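Cellulose hydrolase from Bacillus licheniformis hydrolyses internal beta-1,4-glycosidic bonds of cellulose as a GH5 subfamily 4 endoglucanase with three modules. Local coordinates of one contact, PDB 4YZP (chain A, 1.70 Å), residues R72-W77 and N114-S119, beside the matching contact of the related cellulase from Uncultured bacterium, PDB 6XSO (chain B, 1.50 Å), residues R80-W85 and N120-T125. Structure 2 is superposed on structure 1 by the backbone atoms of these residues (RMSD 0.63 Å); each is numbered along its deposited sequence.

Structure 1 (4YZP); sequences RIPVTW and NIHHDS.
W77 and N114 meet where strands 70-73 and 110-114, second and third of the eight-stranded parallel (TIM) barrel, run into loops. W77 CB lies 3.7 Å from D118 OD2; CD1 is 3.7 Å from both D118 OD1 and I115 CG1; NE1 donates to N114 O at 3.1 Å, almost straight (175°), in the carbonyl plane on a lone pair. V75 CG1 lies over one ring face, offset toward the rim; M94, V97 and I144 also touch this side chain. W77 N takes the syn lone pair of D118 OD1; the other carboxylate oxygen, OD2, accepts from W122 NE1. N114 is gripped at both ends of its amide: OD1 accepts from V75 N at 2.9 Å, and ND2 donates to H116 ND1 at 3.1 Å, in the ring plane. H116 CG stands anti to its backbone N (chi1 -157°), bringing one ring face under P74 CB, a CH-pi contact 3.5 Å from the centroid. H117 N donates to T76 OG1, also bonded to D42 O. R72 forms salt bridges with E158 and E271 and a hydrogen bond with N161, at the barrel's C-terminal end, where GH5 enzymes have their active site. H116 O accepts from S119 N at 3.0 Å; S119 OG is 3.1 Å from H116 O.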
loop_
_atom_site.group_PDB
_atom_site.type_symbol
_atom_site.label_atom_id
_atom_site.label_comp_id
_atom_site.label_asym_id
_atom_site.label_seq_id
_atom_site.Cartn_x
_atom_site.Cartn_y
_atom_site.Cartn_z
ATOM N N ARG A 72 -2.699 1.421 13.139
ATOM C CA ARG A 72 -3.511 2.605 12.931
ATOM C C ARG A 72 -4.938 2.143 12.707
ATOM O O ARG A 72 -5.189 1.280 11.874
ATOM C CB ARG A 72 -3.012 3.412 11.738
ATOM C CG ARG A 72 -3.798 4.729 11.479
ATOM C CD ARG A 72 -2.933 5.628 10.642
ATOM N NE ARG A 72 -3.549 6.923 10.293
ATOM C CZ ARG A 72 -4.116 7.174 9.122
ATOM N NH1 ARG A 72 -4.199 6.218 8.197
ATOM N NH2 ARG A 72 -4.607 8.379 8.870
ATOM N N ILE A 73 -5.864 2.715 13.470
ATOM C CA ILE A 73 -7.281 2.385 13.369
ATOM C C ILE A 73 -8.072 3.593 12.830
ATOM O O ILE A 73 -8.538 4.445 13.591
ATOM C CB ILE A 73 -7.836 1.954 14.747
ATOM C CG1 ILE A 73 -6.945 0.846 15.343
ATOM C CG2 ILE A 73 -9.275 1.482 14.637
ATOM C CD1 ILE A 73 -7.422 0.323 16.713
ATOM N N PRO A 74 -8.182 3.698 11.510
ATOM C CA PRO A 74 -8.986 4.782 10.950
ATOM C C PRO A 74 -10.454 4.607 11.326
ATOM O O PRO A 74 -10.976 3.505 11.244
ATOM C CB PRO A 74 -8.771 4.643 9.447
ATOM C CG PRO A 74 -8.275 3.278 9.236
ATOM C CD PRO A 74 -7.590 2.832 10.476
ATOM N N VAL A 75 -11.087 5.675 11.789
ATOM C CA VAL A 75 -12.494 5.613 12.147
ATOM C C VAL A 75 -13.236 6.749 11.471
ATOM O O VAL A 75 -12.799 7.905 11.561
ATOM C CB VAL A 75 -12.698 5.719 13.665
ATOM C CG1 VAL A 75 -14.209 5.697 13.997
ATOM C CG2 VAL A 75 -11.903 4.618 14.409
ATOM N N THR A 76 -14.332 6.427 10.775
ATOM C CA THR A 76 -15.204 7.454 10.202
ATOM C C THR A 76 -16.432 7.601 11.096
ATOM O O THR A 76 -17.174 6.641 11.312
ATOM C CB THR A 76 -15.630 7.110 8.751
ATOM O OG1 THR A 76 -14.468 7.058 7.926
ATOM C CG2 THR A 76 -16.584 8.169 8.177
ATOM N N TRP A 77 -16.629 8.806 11.625
ATOM C CA TRP A 77 -17.598 9.029 12.686
ATOM C C TRP A 77 -18.936 9.492 12.128
ATOM O O TRP A 77 -19.973 9.234 12.730
ATOM C CB TRP A 77 -17.038 10.043 13.700
ATOM C CG TRP A 77 -15.794 9.556 14.361
ATOM C CD1 TRP A 77 -14.512 9.646 13.887
ATOM C CD2 TRP A 77 -15.708 8.870 15.619
ATOM N NE1 TRP A 77 -13.634 9.057 14.780
ATOM C CE2 TRP A 77 -14.345 8.580 15.849
ATOM C CE3 TRP A 77 -16.653 8.467 16.566
ATOM C CZ2 TRP A 77 -13.907 7.905 16.983
ATOM C CZ3 TRP A 77 -16.218 7.797 17.695
ATOM C CH2 TRP A 77 -14.858 7.526 17.900
ATOM N N ASN A 114 -8.022 7.777 14.953
ATOM C CA ASN A 114 -8.220 9.062 14.292
ATOM C C ASN A 114 -9.668 9.404 13.969
ATOM O O ASN A 114 -10.597 8.676 14.337
ATOM C CB ASN A 114 -7.375 9.110 13.016
ATOM C CG ASN A 114 -7.994 8.330 11.845
ATOM O OD1 ASN A 114 -9.117 7.823 11.909
ATOM N ND2 ASN A 114 -7.255 8.270 10.747
ATOM N N ILE A 115 -9.831 10.535 13.283
ATOM C CA ILE A 115 -11.049 10.883 12.573
ATOM C C ILE A 115 -10.697 10.795 11.086
ATOM O O ILE A 115 -9.747 11.442 10.641
ATOM C CB ILE A 115 -11.549 12.302 12.923
ATOM C CG1 ILE A 115 -12.038 12.344 14.370
ATOM C CG2 ILE A 115 -12.659 12.719 11.962
ATOM C CD1 ILE A 115 -12.692 13.690 14.767
ATOM N N HIS A 116 -11.429 9.990 10.317
ATOM C CA HIS A 116 -10.917 9.627 8.997
ATOM C C HIS A 116 -11.692 10.236 7.839
ATOM O O HIS A 116 -11.440 11.387 7.481
ATOM C CB HIS A 116 -10.863 8.095 8.874
ATOM C CG HIS A 116 -9.891 7.604 7.843
ATOM N ND1 HIS A 116 -8.532 7.561 8.060
ATOM C CD2 HIS A 116 -10.081 7.139 6.584
ATOM C CE1 HIS A 116 -7.924 7.085 6.986
ATOM N NE2 HIS A 116 -8.845 6.821 6.076
ATOM N N HIS A 117 -12.642 9.512 7.251
ATOM C CA HIS A 117 -13.293 10.043 6.051
ATOM C C HIS A 117 -14.246 11.194 6.325
ATOM O O HIS A 117 -14.740 11.826 5.383
ATOM C CB HIS A 117 -14.014 8.932 5.295
ATOM C CG HIS A 117 -13.075 8.003 4.589
ATOM N ND1 HIS A 117 -11.959 8.447 3.913
ATOM C CD2 HIS A 117 -13.074 6.654 4.484
ATOM C CE1 HIS A 117 -11.318 7.408 3.401
ATOM N NE2 HIS A 117 -11.975 6.310 3.730
ATOM N N ASP A 118 -14.482 11.497 7.602
ATOM C CA ASP A 118 -15.124 12.769 7.951
ATOM C C ASP A 118 -14.461 13.956 7.245
ATOM O O ASP A 118 -15.100 14.971 6.997
ATOM C CB ASP A 118 -15.085 12.985 9.462
ATOM C CG ASP A 118 -15.707 11.830 10.214
ATOM O OD1 ASP A 118 -15.001 10.820 10.455
ATOM O OD2 ASP A 118 -16.912 11.914 10.531
ATOM N N SER A 119 -13.168 13.831 6.961
ATOM C CA SER A 119 -12.416 14.888 6.294
ATOM C C SER A 119 -13.126 15.403 5.059
ATOM O O SER A 119 -13.272 16.614 4.920
ATOM C CB SER A 119 -11.023 14.400 5.907
ATOM O OG SER A 119 -11.123 13.315 5.020
#

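Structure 2 (6XSO); sequences RVPVTW and NVHHDT.
Between W85 and N120 the indole supplies the donor and the backbone the acceptor. W85 CB lies 3.8 Å from D124 OD2; CD1 is 3.4 Å from D124 OD2 and also touches V121 CG2; NE1 donates to N120 O at 2.9 Å, almost straight (173°), in the carbonyl plane on a lone pair. V83 CG1 lies over one ring face, offset toward the rim; M100, V103 and I157 also touch this side chain. W85 N takes the syn lone pair of D124 OD2; the other carboxylate oxygen, OD1, accepts from W135 NE1. The amide of N120 is gripped at both ends: OD1 accepts from V83 N at 3.0 Å, and ND2 donates to H122 ND1 at 3.0 Å, in the ring plane. H122 CG stands anti to its backbone N (chi1 -160°), which puts one ring face under P82 CB, a CH-pi contact 3.6 Å from the centroid. H123 N donates to T84 OG1, also bonded to D40 O. R80 forms salt bridges with E171 and E308 and a hydrogen bond with N174. H122 O accepts from T125 N at 3.0 Å and from T125 OG1 at 2.7 Å.

Structure 1 against structure 2
The sharpest difference lies at the end of the second segment: the carbonyl O atoms of S119(A) and T125(B) stand 3.6 Å apart after superposition, with psi -49° against 167°, consistent with the chain leaving the segment differently. Their CB atoms are 1.1 Å apart and the hydroxyls do not match in place, yet the link to the histidine carbonyl is kept: T125(B) OG1 bonds H122(B) O at 2.7 Å, while S119(A) OG lies 3.1 Å from H116(A) O. At the next exchange, CG1 of I115(A) and CG2 of V121(B) are 0.3 Å apart, CG2 of I115(A) and CG1 of V121(B) 0.6 Å apart. Contact with the tryptophan therefore persists, and W77(A), N114(A) and D118(A) and their counterparts keep their places. CD1 of I115(A) has no counterpart in V121(B), so the valine presents one methyl fewer to the buried surroundings. I73(A) likewise carries a CD1 that V81(B) lacks, while CG2 of I73(A) and CG1 of V81(B) lie 0.5 Å apart after superposition.

Structure 2 (6XSO)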
loop_
_atom_site.group_PDB
_atom_site.type_symbol
_atom_site.label_atom_id
_atom_site.label_comp_id
_atom_site.label_asym_id
_atom_site.label_seq_id
_atom_site.Cartn_x
_atom_site.Cartn_y
_atom_site.Cartn_z
ATOM N N ARG B 80 -2.545 1.572 13.037
ATOM C CA ARG B 80 -3.451 2.704 12.899
ATOM C C ARG B 80 -4.827 2.155 12.532
ATOM O O ARG B 80 -4.954 1.366 11.586
ATOM C CB ARG B 80 -2.965 3.694 11.836
ATOM C CG ARG B 80 -3.905 4.912 11.596
ATOM C CD ARG B 80 -3.142 5.973 10.924
ATOM N NE ARG B 80 -3.797 7.218 10.532
ATOM C CZ ARG B 80 -4.232 7.511 9.309
ATOM N NH1 ARG B 80 -4.288 6.585 8.357
ATOM N NH2 ARG B 80 -4.673 8.734 9.054
ATOM N N VAL B 81 -5.844 2.587 13.275
ATOM C CA VAL B 81 -7.229 2.148 13.114
ATOM C C VAL B 81 -8.006 3.394 12.695
ATOM O O VAL B 81 -8.544 4.112 13.552
ATOM C CB VAL B 81 -7.770 1.517 14.407
ATOM C CG1 VAL B 81 -9.244 1.145 14.251
ATOM C CG2 VAL B 81 -6.956 0.259 14.758
ATOM N N PRO B 82 -8.067 3.706 11.404
ATOM C CA PRO B 82 -8.868 4.856 10.971
ATOM C C PRO B 82 -10.342 4.633 11.255
ATOM O O PRO B 82 -10.879 3.543 11.054
ATOM C CB PRO B 82 -8.622 4.931 9.462
ATOM C CG PRO B 82 -7.598 3.943 9.149
ATOM C CD PRO B 82 -7.444 2.994 10.280
ATOM N N VAL B 83 -11.016 5.693 11.694
ATOM C CA VAL B 83 -12.436 5.615 12.008
ATOM C C VAL B 83 -13.138 6.813 11.387
ATOM O O VAL B 83 -12.689 7.954 11.557
ATOM C CB VAL B 83 -12.709 5.604 13.529
ATOM C CG1 VAL B 83 -14.188 5.440 13.808
ATOM C CG2 VAL B 83 -11.962 4.513 14.228
ATOM N N THR B 84 -14.263 6.561 10.714
ATOM C CA THR B 84 -15.136 7.601 10.178
ATOM C C THR B 84 -16.405 7.655 11.013
ATOM O O THR B 84 -17.068 6.630 11.213
ATOM C CB THR B 84 -15.451 7.345 8.701
ATOM O OG1 THR B 84 -14.225 7.370 7.948
ATOM C CG2 THR B 84 -16.443 8.399 8.162
ATOM N N TRP B 85 -16.748 8.855 11.488
ATOM C CA TRP B 85 -17.744 8.989 12.537
ATOM C C TRP B 85 -19.098 9.530 12.093
ATOM O O TRP B 85 -20.084 9.305 12.801
ATOM C CB TRP B 85 -17.209 9.873 13.682
ATOM C CG TRP B 85 -15.940 9.346 14.283
ATOM C CD1 TRP B 85 -14.674 9.611 13.865
ATOM C CD2 TRP B 85 -15.819 8.461 15.413
ATOM N NE1 TRP B 85 -13.763 8.931 14.649
ATOM C CE2 TRP B 85 -14.439 8.228 15.610
ATOM C CE3 TRP B 85 -16.735 7.847 16.273
ATOM C CZ2 TRP B 85 -13.956 7.438 16.639
ATOM C CZ3 TRP B 85 -16.246 7.028 17.286
ATOM C CH2 TRP B 85 -14.867 6.819 17.444
ATOM N N ASN B 120 -8.381 7.747 14.947
ATOM C CA ASN B 120 -8.462 9.100 14.393
ATOM C C ASN B 120 -9.909 9.463 14.031
ATOM O O ASN B 120 -10.869 8.771 14.381
ATOM C CB ASN B 120 -7.524 9.285 13.179
ATOM C CG ASN B 120 -8.066 8.638 11.906
ATOM O OD1 ASN B 120 -9.036 7.886 11.941
ATOM N ND2 ASN B 120 -7.439 8.937 10.777
ATOM N N VAL B 121 -10.033 10.576 13.314
ATOM C CA VAL B 121 -11.255 11.049 12.667
ATOM C C VAL B 121 -10.893 11.103 11.180
ATOM O O VAL B 121 -10.041 11.911 10.778
ATOM C CB VAL B 121 -11.673 12.416 13.224
ATOM C CG1 VAL B 121 -12.758 13.067 12.377
ATOM C CG2 VAL B 121 -12.153 12.284 14.682
ATOM N N HIS B 122 -11.491 10.210 10.367
ATOM C CA HIS B 122 -10.924 9.872 9.061
ATOM C C HIS B 122 -11.726 10.504 7.957
ATOM O O HIS B 122 -11.432 11.635 7.535
ATOM C CB HIS B 122 -10.732 8.350 8.966
ATOM C CG HIS B 122 -9.762 7.941 7.911
ATOM N ND1 HIS B 122 -8.400 7.963 8.118
ATOM C CD2 HIS B 122 -9.937 7.562 6.622
ATOM C CE1 HIS B 122 -7.777 7.569 7.027
ATOM N NE2 HIS B 122 -8.685 7.292 6.108
ATOM N N HIS B 123 -12.730 9.822 7.370
ATOM C CA HIS B 123 -13.443 10.378 6.218
ATOM C C HIS B 123 -14.524 11.367 6.599
ATOM O O HIS B 123 -15.361 11.729 5.769
ATOM C CB HIS B 123 -13.983 9.284 5.305
ATOM C CG HIS B 123 -12.909 8.543 4.585
ATOM N ND1 HIS B 123 -11.873 9.179 3.932
ATOM C CD2 HIS B 123 -12.706 7.217 4.416
ATOM C CE1 HIS B 123 -11.079 8.273 3.388
ATOM N NE2 HIS B 123 -11.569 7.073 3.655
ATOM N N ASP B 124 -14.482 11.822 7.848
ATOM C CA ASP B 124 -15.073 13.115 8.189
ATOM C C ASP B 124 -14.348 14.264 7.516
ATOM O O ASP B 124 -14.932 15.355 7.400
ATOM C CB ASP B 124 -15.026 13.207 9.708
ATOM C CG ASP B 124 -15.737 12.023 10.372
ATOM O OD1 ASP B 124 -16.990 12.053 10.417
ATOM O OD2 ASP B 124 -15.036 11.064 10.793
ATOM N N THR B 125 -13.110 14.035 7.075
ATOM C CA THR B 125 -12.344 14.912 6.204
ATOM C C THR B 125 -12.266 14.299 4.810
ATOM O O THR B 125 -12.551 13.112 4.602
ATOM C CB THR B 125 -10.901 15.093 6.694
ATOM O OG1 THR B 125 -10.182 13.854 6.553
ATOM C CG2 THR B 125 -10.823 15.570 8.126
#